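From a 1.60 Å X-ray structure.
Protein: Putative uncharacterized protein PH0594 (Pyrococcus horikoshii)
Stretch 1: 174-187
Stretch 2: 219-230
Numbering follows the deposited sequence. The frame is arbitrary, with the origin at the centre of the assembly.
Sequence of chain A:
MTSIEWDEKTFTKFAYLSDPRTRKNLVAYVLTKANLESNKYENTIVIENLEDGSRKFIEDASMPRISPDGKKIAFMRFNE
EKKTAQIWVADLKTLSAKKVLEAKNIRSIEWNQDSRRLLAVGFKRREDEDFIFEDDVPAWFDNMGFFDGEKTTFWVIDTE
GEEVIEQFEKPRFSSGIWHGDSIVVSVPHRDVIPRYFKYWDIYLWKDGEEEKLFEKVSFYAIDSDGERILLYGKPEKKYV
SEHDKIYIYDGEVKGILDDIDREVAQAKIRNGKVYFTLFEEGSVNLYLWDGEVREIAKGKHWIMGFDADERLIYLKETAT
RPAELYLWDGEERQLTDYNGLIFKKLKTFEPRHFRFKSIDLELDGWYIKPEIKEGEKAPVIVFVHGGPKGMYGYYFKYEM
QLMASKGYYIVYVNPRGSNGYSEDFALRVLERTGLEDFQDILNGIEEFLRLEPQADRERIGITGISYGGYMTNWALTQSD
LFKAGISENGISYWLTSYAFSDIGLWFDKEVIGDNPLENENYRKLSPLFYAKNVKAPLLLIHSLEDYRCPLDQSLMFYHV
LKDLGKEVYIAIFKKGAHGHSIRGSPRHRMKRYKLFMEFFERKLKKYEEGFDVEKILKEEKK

Stretch 1 (174-187) SSGIWHGDSIVVSV
Stretch 2 219-230: FYAIDSDGERIL

Two β-hairpins meet mainly through their side chains, with no backbone-to-backbone hydrogen bond between them. In the first, strands 175-179 and 182-187 join through a type II' turn from His 179 to Ser 182, where Gly 180 takes phi/psi 64/-122; the pairs 175/186, 177/184 and 179/182 hydrogen-bond in both directions. In the second, strand 219-224 returns through a loop to 229-230, with Leu 230 N to Asp 223 O at 2.8 Å. By N-to-C direction, strand 219-224 lies 22° from strand 175-179, close to parallel, and 144° from strand 182-187, roughly antiparallel. CA atoms register Ile 177 with Asp 223 (6.6 Å), Gly 180 with Gly 226 (4.5 Å) and Ser 186 with Tyr 220 (5.7 Å).

His 179 carries the polar end. Its t chi1, with chi2 62°, brings the ring to Ser 224, whose own t rotamer sets OG 2.6 Å from His 179 ND1, a hydrogen bond that either could donate. The same Ser 224 OG accepts Gly 226 N at 2.9 Å, tying the ring to the loop. Ile 229 (m, t) lays CG1 over one ring face, 3.7 Å from the centroid, a CH-pi contact. At the far nitrogen a water bridges His 179 NE2 (2.8 Å) and Glu 227 O (3.2 Å). Asp 225, chi1 p, braces this loop: OD1 accepts Glu 227 N and Arg 228 N, while OD2 forms a salt bridge with Arg 228 NE at 2.9 Å.

The middle is apolar. Small Ala 221 points its CB toward Val 184 CG1 (3.5 Å) and Ile 177 CD1 (4.0 Å). Val 184, chi1 t, also sets CG2 3.6 Å from Ile 229 CD1. Ile 177 (p, t) extends CD1 to 3.4 Å from Asp 223 O.

Beyond, Ser 186 in m accepts Ala 221 N at OG (3.1 Å, nearly linear), and a water links Ser 175 OG (2.7 Å) to Ala 221 O (2.5 Å).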

ATOM      1  N   SER A 174     -25.314 -31.188   9.183  1.00 16.00           N
ATOM      2  CA  SER A 174     -26.267 -31.726   8.254  1.00 15.14           C
ATOM      3  C   SER A 174     -25.662 -31.832   6.892  1.00 16.06           C
ATOM      4  O   SER A 174     -24.643 -31.178   6.529  1.00 16.55           O
ATOM      5  CB  SER A 174     -27.562 -30.929   8.239  1.00 15.96           C
ATOM      6  OG  SER A 174     -28.221 -30.916   9.546  1.00 16.97           O
ATOM      7  N   SER A 175     -26.211 -32.704   6.083  1.00 15.10           N
ATOM      8  CA  SER A 175     -25.740 -32.874   4.714  1.00 15.25           C
ATOM      9  C   SER A 175     -26.938 -32.988   3.748  1.00 15.13           C
ATOM     10  O   SER A 175     -28.078 -33.197   4.149  1.00 14.84           O
ATOM     11  CB  SER A 175     -24.779 -34.070   4.566  1.00 18.83           C
ATOM     12  OG  SER A 175     -25.474 -35.211   4.829  1.00 19.33           O
ATOM     13  N   GLY A 176     -26.699 -32.850   2.453  1.00 14.97           N
ATOM     14  CA  GLY A 176     -27.745 -32.878   1.435  1.00 14.42           C
ATOM     15  C   GLY A 176     -27.248 -33.324   0.126  1.00 14.34           C
ATOM     16  O   GLY A 176     -26.168 -32.981  -0.231  1.00 16.43           O
ATOM     17  N   ILE A 177     -28.077 -34.082  -0.573  1.00 14.73           N
ATOM     18  CA  ILE A 177     -27.859 -34.509  -1.938  1.00 14.84           C
ATOM     19  C   ILE A 177     -29.096 -34.264  -2.789  1.00 15.77           C
ATOM     20  O   ILE A 177     -30.234 -34.309  -2.303  1.00 15.60           O
ATOM     21  CB  ILE A 177     -27.400 -35.975  -2.062  1.00 15.58           C
ATOM     22  CG1 ILE A 177     -28.462 -36.909  -1.489  1.00 18.75           C
ATOM     23  CG2 ILE A 177     -26.072 -36.187  -1.306  1.00 15.03           C
ATOM     24  CD1 ILE A 177     -28.318 -38.340  -1.939  1.00 21.79           C
ATOM     25  N   TRP A 178     -28.897 -34.135  -4.081  1.00 15.51           N
ATOM     26  CA  TRP A 178     -30.019 -34.231  -4.984  1.00 14.70           C
ATOM     27  C   TRP A 178     -30.625 -35.627  -5.092  1.00 19.32           C
ATOM     28  O   TRP A 178     -29.931 -36.616  -5.121  1.00 18.54           O
ATOM     29  CB  TRP A 178     -29.644 -33.801  -6.393  1.00 15.38           C
ATOM     30  CG  TRP A 178     -29.379 -32.313  -6.610  1.00 15.13           C
ATOM     31  CD1 TRP A 178     -28.184 -31.725  -6.880  1.00 14.20           C
ATOM     32  CD2 TRP A 178     -30.363 -31.265  -6.622  1.00 15.05           C
ATOM     33  NE1 TRP A 178     -28.310 -30.437  -7.118  1.00 14.46           N
ATOM     34  CE2 TRP A 178     -29.596 -30.046  -6.948  1.00 16.28           C
ATOM     35  CE3 TRP A 178     -31.719 -31.178  -6.333  1.00 15.78           C
ATOM     36  CZ2 TRP A 178     -30.179 -28.833  -7.003  1.00 17.36           C
ATOM     37  CZ3 TRP A 178     -32.341 -29.931  -6.460  1.00 16.55           C
ATOM     38  CH2 TRP A 178     -31.564 -28.776  -6.755  1.00 17.71           C
ATOM     39  N   HIS A 179     -31.950 -35.657  -5.235  1.00 17.76           N
ATOM     40  CA  HIS A 179     -32.662 -36.864  -5.599  1.00 18.19           C
ATOM     41  C   HIS A 179     -33.700 -36.430  -6.611  1.00 19.75           C
ATOM     42  O   HIS A 179     -34.833 -36.025  -6.286  1.00 19.57           O
ATOM     43  CB  HIS A 179     -33.273 -37.534  -4.368  1.00 19.36           C
ATOM     44  CG  HIS A 179     -34.009 -38.830  -4.708  1.00 19.33           C
ATOM     45  ND1 HIS A 179     -33.393 -39.888  -5.245  1.00 22.75           N
ATOM     46  CD2 HIS A 179     -35.369 -39.211  -4.500  1.00 23.48           C
ATOM     47  CE1 HIS A 179     -34.311 -40.864  -5.491  1.00 26.52           C
ATOM     48  NE2 HIS A 179     -35.516 -40.453  -5.009  1.00 24.46           N
ATOM     49  N   GLY A 180     -33.274 -36.456  -7.866  1.00 21.14           N
ATOM     50  CA  GLY A 180     -34.107 -35.911  -8.957  1.00 22.00           C
ATOM     51  C   GLY A 180     -34.264 -34.411  -8.692  1.00 21.63           C
ATOM     52  O   GLY A 180     -33.236 -33.704  -8.503  1.00 19.73           O
ATOM     53  N   ASP A 181     -35.495 -33.918  -8.569  1.00 20.92           N
ATOM     54  CA  ASP A 181     -35.803 -32.496  -8.251  1.00 21.93           C
ATOM     55  C   ASP A 181     -36.029 -32.180  -6.774  1.00 22.23           C
ATOM     56  O   ASP A 181     -36.294 -31.020  -6.390  1.00 23.14           O
ATOM     57  CB  ASP A 181     -37.025 -31.968  -9.056  1.00 30.14           C
ATOM     58  CG  ASP A 181     -36.667 -31.650 -10.465  1.00 35.28           C
ATOM     59  OD1 ASP A 181     -35.491 -31.286 -10.712  1.00 35.95           O
ATOM     60  OD2 ASP A 181     -37.508 -31.952 -11.319  1.00 36.51           O
ATOM     61  N   SER A 182     -35.853 -33.217  -5.938  1.00 19.67           N
ATOM     62  CA  SER A 182     -35.844 -33.053  -4.493  1.00 19.57           C
ATOM     63  C   SER A 182     -34.489 -33.093  -3.914  1.00 16.88           C
ATOM     64  O   SER A 182     -33.516 -33.382  -4.600  1.00 16.90           O
ATOM     65  CB  SER A 182     -36.714 -34.199  -3.859  1.00 22.59           C
ATOM     66  OG  SER A 182     -38.022 -34.151  -4.419  1.00 25.27           O
ATOM     67  N   ILE A 183     -34.370 -32.692  -2.662  1.00 17.68           N
ATOM     68  CA  ILE A 183     -33.148 -32.764  -1.961  1.00 16.89           C
ATOM     69  C   ILE A 183     -33.321 -33.706  -0.725  1.00 16.24           C
ATOM     70  O   ILE A 183     -34.301 -33.576   0.016  1.00 18.66           O
ATOM     71  CB  ILE A 183     -32.691 -31.383  -1.450  1.00 17.57           C
ATOM     72  CG1 ILE A 183     -32.475 -30.412  -2.646  1.00 18.14           C
ATOM     73  CG2 ILE A 183     -31.423 -31.462  -0.619  1.00 17.51           C
ATOM     74  CD1 ILE A 183     -32.339 -28.965  -2.190  1.00 18.59           C
ATOM     75  N   VAL A 184     -32.429 -34.693  -0.594  1.00 16.14           N
ATOM     76  CA  VAL A 184     -32.429 -35.603   0.590  1.00 16.23           C
ATOM     77  C   VAL A 184     -31.509 -34.991   1.615  1.00 17.50           C
ATOM     78  O   VAL A 184     -30.290 -34.737   1.363  1.00 17.33           O
ATOM     79  CB  VAL A 184     -31.988 -37.038   0.256  1.00 17.98           C
ATOM     80  CG1 VAL A 184     -32.183 -37.949   1.456  1.00 16.84           C
ATOM     81  CG2 VAL A 184     -32.806 -37.606  -0.881  1.00 21.71           C
ATOM     82  N   VAL A 185     -32.070 -34.701   2.759  1.00 15.17           N
ATOM     83  CA  VAL A 185     -31.392 -33.969   3.808  1.00 14.61           C
ATOM     84  C   VAL A 185     -31.157 -34.830   5.013  1.00 16.62           C
ATOM     85  O   VAL A 185     -32.131 -35.339   5.566  1.00 17.99           O
ATOM     86  CB  VAL A 185     -32.110 -32.662   4.221  1.00 16.29           C
ATOM     87  CG1 VAL A 185     -31.374 -31.846   5.312  1.00 16.43           C
ATOM     88  CG2 VAL A 185     -32.379 -31.753   2.899  1.00 16.49           C
ATOM     89  N   SER A 186     -29.905 -35.007   5.439  1.00 14.29           N
ATOM     90  CA  SER A 186     -29.571 -35.878   6.601  1.00 14.70           C
ATOM     91  C   SER A 186     -29.133 -34.984   7.755  1.00 16.01           C
ATOM     92  O   SER A 186     -28.196 -34.169   7.568  1.00 15.98           O
ATOM     93  CB  SER A 186     -28.481 -36.910   6.229  1.00 13.65           C
ATOM     94  OG  SER A 186     -28.878 -37.683   5.101  1.00 14.53           O
ATOM     95  N   VAL A 187     -29.826 -35.087   8.907  1.00 15.29           N
ATOM     96  CA  VAL A 187     -29.632 -34.140  10.018  1.00 14.70           C
ATOM     97  C   VAL A 187     -29.312 -35.025  11.245  1.00 14.90           C
ATOM     98  O   VAL A 187     -30.019 -35.969  11.542  1.00 14.17           O
ATOM     99  CB  VAL A 187     -30.912 -33.343  10.289  1.00 16.69           C
ATOM    100  CG1 VAL A 187     -30.779 -32.477  11.508  1.00 17.18           C
ATOM    101  CG2 VAL A 187     -31.353 -32.546   9.007  1.00 16.58           C
ATOM    102  N   PHE A 219     -27.936 -44.473   9.434  1.00 14.73           N
ATOM    103  CA  PHE A 219     -27.387 -44.212   8.112  1.00 15.63           C
ATOM    104  C   PHE A 219     -27.766 -42.844   7.639  1.00 15.31           C
ATOM    105  O   PHE A 219     -28.672 -42.224   8.216  1.00 14.73           O
ATOM    106  CB  PHE A 219     -27.741 -45.261   7.077  1.00 17.19           C
ATOM    107  CG  PHE A 219     -29.178 -45.772   7.036  1.00 18.56           C
ATOM    108  CD1 PHE A 219     -29.389 -47.153   6.816  1.00 22.23           C
ATOM    109  CD2 PHE A 219     -30.254 -44.938   6.938  1.00 18.67           C
ATOM    110  CE1 PHE A 219     -30.708 -47.633   6.643  1.00 26.89           C
ATOM    111  CE2 PHE A 219     -31.590 -45.418   6.820  1.00 22.01           C
ATOM    112  CZ  PHE A 219     -31.783 -46.748   6.669  1.00 25.15           C
ATOM    113  N   TYR A 220     -27.009 -42.320   6.680  1.00 15.35           N
ATOM    114  CA  TYR A 220     -27.354 -41.046   6.038  1.00 15.19           C
ATOM    115  C   TYR A 220     -27.274 -41.233   4.542  1.00 16.86           C
ATOM    116  O   TYR A 220     -26.714 -42.220   4.039  1.00 14.80           O
ATOM    117  CB  TYR A 220     -26.460 -39.890   6.603  1.00 17.20           C
ATOM    118  CG  TYR A 220     -24.984 -40.095   6.350  1.00 18.02           C
ATOM    119  CD1 TYR A 220     -24.205 -40.843   7.236  1.00 19.07           C
ATOM    120  CD2 TYR A 220     -24.332 -39.461   5.308  1.00 22.11           C
ATOM    121  CE1 TYR A 220     -22.835 -40.981   7.112  1.00 22.80           C
ATOM    122  CE2 TYR A 220     -22.932 -39.660   5.139  1.00 24.01           C
ATOM    123  CZ  TYR A 220     -22.236 -40.457   6.007  1.00 24.58           C
ATOM    124  OH  TYR A 220     -20.849 -40.666   5.906  1.00 30.34           O
ATOM    125  N   ALA A 221     -27.832 -40.295   3.778  1.00 15.35           N
ATOM    126  CA  ALA A 221     -27.903 -40.449   2.303  1.00 14.50           C
ATOM    127  C   ALA A 221     -26.550 -39.949   1.699  1.00 16.41           C
ATOM    128  O   ALA A 221     -25.993 -38.882   2.076  1.00 19.41           O
ATOM    129  CB  ALA A 221     -29.106 -39.660   1.743  1.00 16.65           C
ATOM    130  N   ILE A 222     -25.978 -40.737   0.835  1.00 16.82           N
ATOM    131  CA  ILE A 222     -24.724 -40.429   0.178  1.00 18.56           C
ATOM    132  C   ILE A 222     -24.834 -40.230  -1.337  1.00 18.36           C
ATOM    133  O   ILE A 222     -23.931 -39.546  -1.892  1.00 22.40           O
ATOM    134  CB  ILE A 222     -23.622 -41.475   0.531  1.00 17.64           C
ATOM    135  CG1 ILE A 222     -23.952 -42.884   0.166  1.00 19.66           C
ATOM    136  CG2 ILE A 222     -23.212 -41.268   2.038  1.00 16.47           C
ATOM    137  CD1 ILE A 222     -22.786 -43.860   0.065  1.00 17.95           C
ATOM    138  N   ASP A 223     -25.851 -40.809  -1.997  1.00 18.08           N
ATOM    139  CA  ASP A 223     -25.972 -40.700  -3.437  1.00 17.66           C
ATOM    140  C   ASP A 223     -27.369 -41.032  -3.894  1.00 18.24           C
ATOM    141  O   ASP A 223     -28.166 -41.502  -3.108  1.00 17.72           O
ATOM    142  CB  ASP A 223     -24.872 -41.600  -4.087  1.00 17.84           C
ATOM    143  CG  ASP A 223     -24.458 -41.142  -5.525  1.00 20.70           C
ATOM    144  OD1 ASP A 223     -24.905 -40.055  -5.963  1.00 21.34           O
ATOM    145  OD2 ASP A 223     -23.735 -41.925  -6.153  1.00 24.38           O
ATOM    146  N   SER A 224     -27.667 -40.731  -5.146  1.00 17.04           N
ATOM    147  CA  SER A 224     -28.885 -41.036  -5.797  1.00 19.05           C
ATOM    148  C   SER A 224     -28.676 -41.174  -7.255  1.00 19.08           C
ATOM    149  O   SER A 224     -27.832 -40.474  -7.885  1.00 19.94           O
ATOM    150  CB  SER A 224     -29.880 -39.912  -5.483  1.00 19.97           C
ATOM    151  OG  SER A 224     -31.060 -40.004  -6.320  1.00 20.80           O
ATOM    152  N   ASP A 225     -29.458 -42.036  -7.850  1.00 19.14           N
ATOM    153  CA  ASP A 225     -29.521 -42.072  -9.330  1.00 23.16           C
ATOM    154  C   ASP A 225     -30.851 -41.533  -9.867  1.00 25.05           C
ATOM    155  O   ASP A 225     -31.180 -41.829 -11.024  1.00 30.37           O
ATOM    156  CB  ASP A 225     -29.289 -43.490  -9.803  1.00 23.65           C
ATOM    157  CG  ASP A 225     -30.371 -44.423  -9.447  1.00 23.90           C
ATOM    158  OD1 ASP A 225     -31.438 -44.042  -8.980  1.00 22.94           O
ATOM    159  OD2 ASP A 225     -30.050 -45.642  -9.617  1.00 26.03           O
ATOM    160  N   GLY A 226     -31.631 -40.849  -9.026  1.00 25.11           N
ATOM    161  CA  GLY A 226     -32.909 -40.232  -9.422  1.00 27.03           C
ATOM    162  C   GLY A 226     -34.102 -41.114  -9.089  1.00 27.28           C
ATOM    163  O   GLY A 226     -35.227 -40.649  -8.905  1.00 30.60           O
ATOM    164  N   GLU A 227     -33.852 -42.413  -8.939  1.00 26.71           N
ATOM    165  CA  GLU A 227     -34.896 -43.382  -8.570  1.00 28.84           C
ATOM    166  C   GLU A 227     -34.641 -44.030  -7.202  1.00 27.14           C
ATOM    167  O   GLU A 227     -35.540 -44.257  -6.415  1.00 30.88           O
ATOM    168  CB  GLU A 227     -34.959 -44.503  -9.652  1.00 32.08           C
ATOM    169  CG  GLU A 227     -35.346 -44.048 -11.086  1.00 45.51           C
ATOM    170  CD  GLU A 227     -36.698 -43.329 -11.143  1.00 53.50           C
ATOM    171  OE1 GLU A 227     -37.609 -43.695 -10.350  1.00 70.61           O
ATOM    172  OE2 GLU A 227     -36.852 -42.378 -11.964  1.00 70.59           O
ATOM    173  N   ARG A 228     -33.386 -44.329  -6.939  1.00 23.15           N
ATOM    174  CA  ARG A 228     -33.017 -44.958  -5.713  1.00 21.31           C
ATOM    175  C   ARG A 228     -32.013 -44.070  -4.953  1.00 18.37           C
ATOM    176  O   ARG A 228     -31.074 -43.487  -5.563  1.00 20.66           O
ATOM    177  CB  ARG A 228     -32.294 -46.284  -6.058  1.00 22.87           C
ATOM    178  CG  ARG A 228     -33.131 -47.435  -6.635  1.00 32.33           C
ATOM    179  CD  ARG A 228     -32.220 -48.327  -7.490  1.00 31.32           C
ATOM    180  NE  ARG A 228     -31.935 -47.695  -8.798  1.00 34.96           N
ATOM    181  CZ  ARG A 228     -32.736 -47.757  -9.885  1.00 37.72           C
ATOM    182  NH1 ARG A 228     -33.866 -48.425  -9.865  1.00 40.22           N
ATOM    183  NH2 ARG A 228     -32.411 -47.142 -11.001  1.00 38.18           N
ATOM    184  N   ILE A 229     -32.152 -44.078  -3.645  1.00 17.54           N
ATOM    185  CA  ILE A 229     -31.219 -43.367  -2.775  1.00 17.32           C
ATOM    186  C   ILE A 229     -30.237 -44.368  -2.186  1.00 17.51           C
ATOM    187  O   ILE A 229     -30.640 -45.431  -1.705  1.00 18.61           O
ATOM    188  CB  ILE A 229     -31.919 -42.654  -1.648  1.00 17.24           C
ATOM    189  CG1 ILE A 229     -32.959 -41.653  -2.183  1.00 20.37           C
ATOM    190  CG2 ILE A 229     -30.911 -41.964  -0.664  1.00 15.55           C
ATOM    191  CD1 ILE A 229     -33.901 -41.022  -1.144  1.00 22.87           C
ATOM    192  N   LEU A 230     -28.945 -44.015  -2.194  1.00 15.59           N
ATOM    193  CA  LEU A 230     -27.922 -44.830  -1.549  1.00 15.57           C
ATOM    194  C   LEU A 230     -27.623 -44.309  -0.159  1.00 15.70           C
ATOM    195  O   LEU A 230     -27.353 -43.116   0.043  1.00 17.17           O
ATOM    196  CB  LEU A 230     -26.654 -44.744  -2.432  1.00 16.46           C
ATOM    197  CG  LEU A 230     -25.527 -45.735  -2.123  1.00 16.62           C
ATOM    198  CD1 LEU A 230     -25.860 -47.250  -2.297  1.00 16.79           C
ATOM    199  CD2 LEU A 230     -24.230 -45.336  -2.918  1.00 16.91           C
TER
HETATM  200  O   HOH W   1     -25.736 -36.390   2.439  1.00 27.71           O
HETATM  201  O   HOH W   2     -37.722 -42.137  -5.405  0.50 26.38           O